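PDB 6WPN: substrate-binding protein, which probably binds a sugar or oligosaccharide in the periplasm of a marine cyanobacterium, as the capture component of a transport system. Local coordinates for residues K223-W228 with D410-E415. Residues are numbered along the deposited sequence; the frame is centred on the assembly and turned at random.
Sequences KAFAFW and DQAVLE
In this protein of the bacterial extracellular solute-binding family, residues 223-228 of helix 219-233 meet residues 410-415 of the C-terminal helix 409-427 through Phe225, set against Ala412 and Val413. The approach is a CH-pi contact. CG2 of Val413 stands 3.7 Å from the centroid of the Phe225 ring and 24° off its normal, which puts the methyl over one face but displaced toward the rim. Its nearest ring atom bears out the displacement: Val413 CG2 lies 3.4 Å from Phe225 CG, at the root of the ring. Only this branch of Val413 reaches the ring, because CG1 is placed anti to the backbone N (chi1 178°) and CG2 is left beside that nitrogen. Ala412 adds a second methyl farther along the same ring, its CB 3.7 Å from Phe225 CE2, at an oblique angle. The nearest CA pair across the two segments is Phe225 with Val413, at 7.1 Å. The area is modest, 146 Å² over both sides, and all three touching residues are buried. A serine in place of Phe225 would probably leave Val413 CG2 without the ring face beneath it and Ala412 CB without its ring neighbour, opening a gap between the two segments. The Phe225 side chain also touches Ile395 and Leu399 of helix 388-403, and its ring meets that of Phe200 in helix 195-202 steeply, with planes at about 75°. Phe225 is thus shared among helices 409-427, 388-403 and 195-202, while Val413 also touches Asn217 in the loop preceding helix 219-233.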
loop_
_atom_site.group_PDB
_atom_site.type_symbol
_atom_site.label_atom_id
_atom_site.label_comp_id
_atom_site.label_asym_id
_atom_site.label_seq_id
_atom_site.Cartn_x
_atom_site.Cartn_y
_atom_site.Cartn_z
ATOM N N LYS A 223 17.464 -8.117 14.832
ATOM C CA LYS A 223 17.582 -6.690 15.097
ATOM C C LYS A 223 16.250 -5.986 14.863
ATOM O O LYS A 223 15.863 -5.099 15.633
ATOM C CB LYS A 223 18.696 -6.103 14.230
ATOM C CG LYS A 223 18.961 -4.622 14.397
ATOM C CD LYS A 223 20.135 -4.208 13.514
ATOM C CE LYS A 223 20.253 -2.702 13.371
ATOM N NZ LYS A 223 21.393 -2.331 12.478
ATOM N N ALA A 224 15.526 -6.388 13.816
ATOM C CA ALA A 224 14.235 -5.776 13.519
ATOM C C ALA A 224 13.193 -6.130 14.574
ATOM O O ALA A 224 12.385 -5.277 14.961
ATOM C CB ALA A 224 13.760 -6.203 12.132
ATOM N N PHE A 225 13.165 -7.391 15.016
ATOM C CA PHE A 225 12.252 -7.782 16.089
ATOM C C PHE A 225 12.541 -7.009 17.369
ATOM O O PHE A 225 11.623 -6.515 18.033
ATOM C CB PHE A 225 12.348 -9.288 16.355
ATOM C CG PHE A 225 11.317 -10.107 15.624
ATOM C CD1 PHE A 225 11.471 -10.413 14.282
ATOM C CD2 PHE A 225 10.190 -10.567 16.285
ATOM C CE1 PHE A 225 10.518 -11.171 13.615
ATOM C CE2 PHE A 225 9.235 -11.316 15.623
ATOM C CZ PHE A 225 9.401 -11.619 14.287
ATOM N N ALA A 226 13.817 -6.907 17.739
ATOM C CA ALA A 226 14.189 -6.165 18.939
ATOM C C ALA A 226 13.849 -4.687 18.802
ATOM O O ALA A 226 13.470 -4.036 19.782
ATOM C CB ALA A 226 15.678 -6.348 19.228
ATOM N N PHE A 227 13.992 -4.141 17.593
ATOM C CA PHE A 227 13.662 -2.741 17.355
ATOM C C PHE A 227 12.234 -2.436 17.786
ATOM O O PHE A 227 11.992 -1.532 18.595
ATOM C CB PHE A 227 13.868 -2.414 15.872
ATOM C CG PHE A 227 13.524 -0.994 15.492
ATOM C CD1 PHE A 227 12.254 -0.674 15.033
ATOM C CD2 PHE A 227 14.479 0.012 15.566
ATOM C CE1 PHE A 227 11.934 0.625 14.671
ATOM C CE2 PHE A 227 14.170 1.314 15.200
ATOM C CZ PHE A 227 12.894 1.623 14.752
ATOM N N TRP A 228 11.275 -3.207 17.272
ATOM C CA TRP A 228 9.871 -2.937 17.554
ATOM C C TRP A 228 9.490 -3.355 18.967
ATOM O O TRP A 228 8.678 -2.689 19.619
ATOM C CB TRP A 228 9.002 -3.639 16.516
ATOM C CG TRP A 228 9.157 -3.013 15.175
ATOM C CD1 TRP A 228 9.798 -3.533 14.091
ATOM C CD2 TRP A 228 8.683 -1.725 14.782
ATOM N NE1 TRP A 228 9.744 -2.649 13.038
ATOM C CE2 TRP A 228 9.062 -1.532 13.439
ATOM C CE3 TRP A 228 7.970 -0.713 15.436
ATOM C CZ2 TRP A 228 8.747 -0.373 12.737
ATOM C CZ3 TRP A 228 7.662 0.435 14.738
ATOM C CH2 TRP A 228 8.048 0.595 13.404
ATOM N N ASP A 410 13.918 -12.659 20.662
ATOM C CA ASP A 410 14.465 -13.833 19.989
ATOM C C ASP A 410 13.505 -15.006 20.069
ATOM O O ASP A 410 13.440 -15.822 19.143
ATOM C CB ASP A 410 15.823 -14.216 20.578
ATOM C CG ASP A 410 16.871 -13.140 20.372
ATOM O OD1 ASP A 410 16.720 -12.339 19.423
ATOM O OD2 ASP A 410 17.857 -13.111 21.142
ATOM N N GLN A 411 12.772 -15.117 21.178
ATOM C CA GLN A 411 11.771 -16.168 21.298
ATOM C C GLN A 411 10.685 -15.992 20.244
ATOM O O GLN A 411 10.209 -16.969 19.662
ATOM C CB GLN A 411 11.168 -16.135 22.703
ATOM C CG GLN A 411 10.407 -17.376 23.106
ATOM C CD GLN A 411 11.328 -18.551 23.355
ATOM O OE1 GLN A 411 12.518 -18.373 23.622
ATOM N NE2 GLN A 411 10.780 -19.763 23.286
ATOM N N ALA A 412 10.299 -14.744 19.968
ATOM C CA ALA A 412 9.330 -14.490 18.906
ATOM C C ALA A 412 9.885 -14.892 17.545
ATOM O O ALA A 412 9.182 -15.503 16.732
ATOM C CB ALA A 412 8.922 -13.015 18.907
ATOM N N VAL A 413 11.151 -14.553 17.286
ATOM C CA VAL A 413 11.793 -14.904 16.021
ATOM C C VAL A 413 11.762 -16.409 15.809
ATOM O O VAL A 413 11.400 -16.895 14.732
ATOM C CB VAL A 413 13.235 -14.368 15.989
ATOM C CG1 VAL A 413 13.925 -14.782 14.702
ATOM C CG2 VAL A 413 13.236 -12.859 16.146
ATOM N N LEU A 414 12.153 -17.167 16.832
ATOM C CA LEU A 414 12.189 -18.617 16.691
ATOM C C LEU A 414 10.794 -19.182 16.471
ATOM O O LEU A 414 10.595 -20.040 15.602
ATOM C CB LEU A 414 12.831 -19.253 17.922
ATOM C CG LEU A 414 13.063 -20.744 17.708
ATOM C CD1 LEU A 414 14.176 -20.949 16.683
ATOM C CD2 LEU A 414 13.356 -21.471 19.013
ATOM N N GLU A 415 9.811 -18.704 17.238
ATOM C CA GLU A 415 8.446 -19.190 17.070
ATOM C C GLU A 415 7.917 -18.860 15.684
ATOM O O GLU A 415 7.290 -19.703 15.034
ATOM C CB GLU A 415 7.533 -18.588 18.140
ATOM C CG GLU A 415 7.844 -19.017 19.570
ATOM C CD GLU A 415 7.371 -20.420 19.885
ATOM O OE1 GLU A 415 6.656 -21.011 19.049
ATOM O OE2 GLU A 415 7.721 -20.935 20.970
#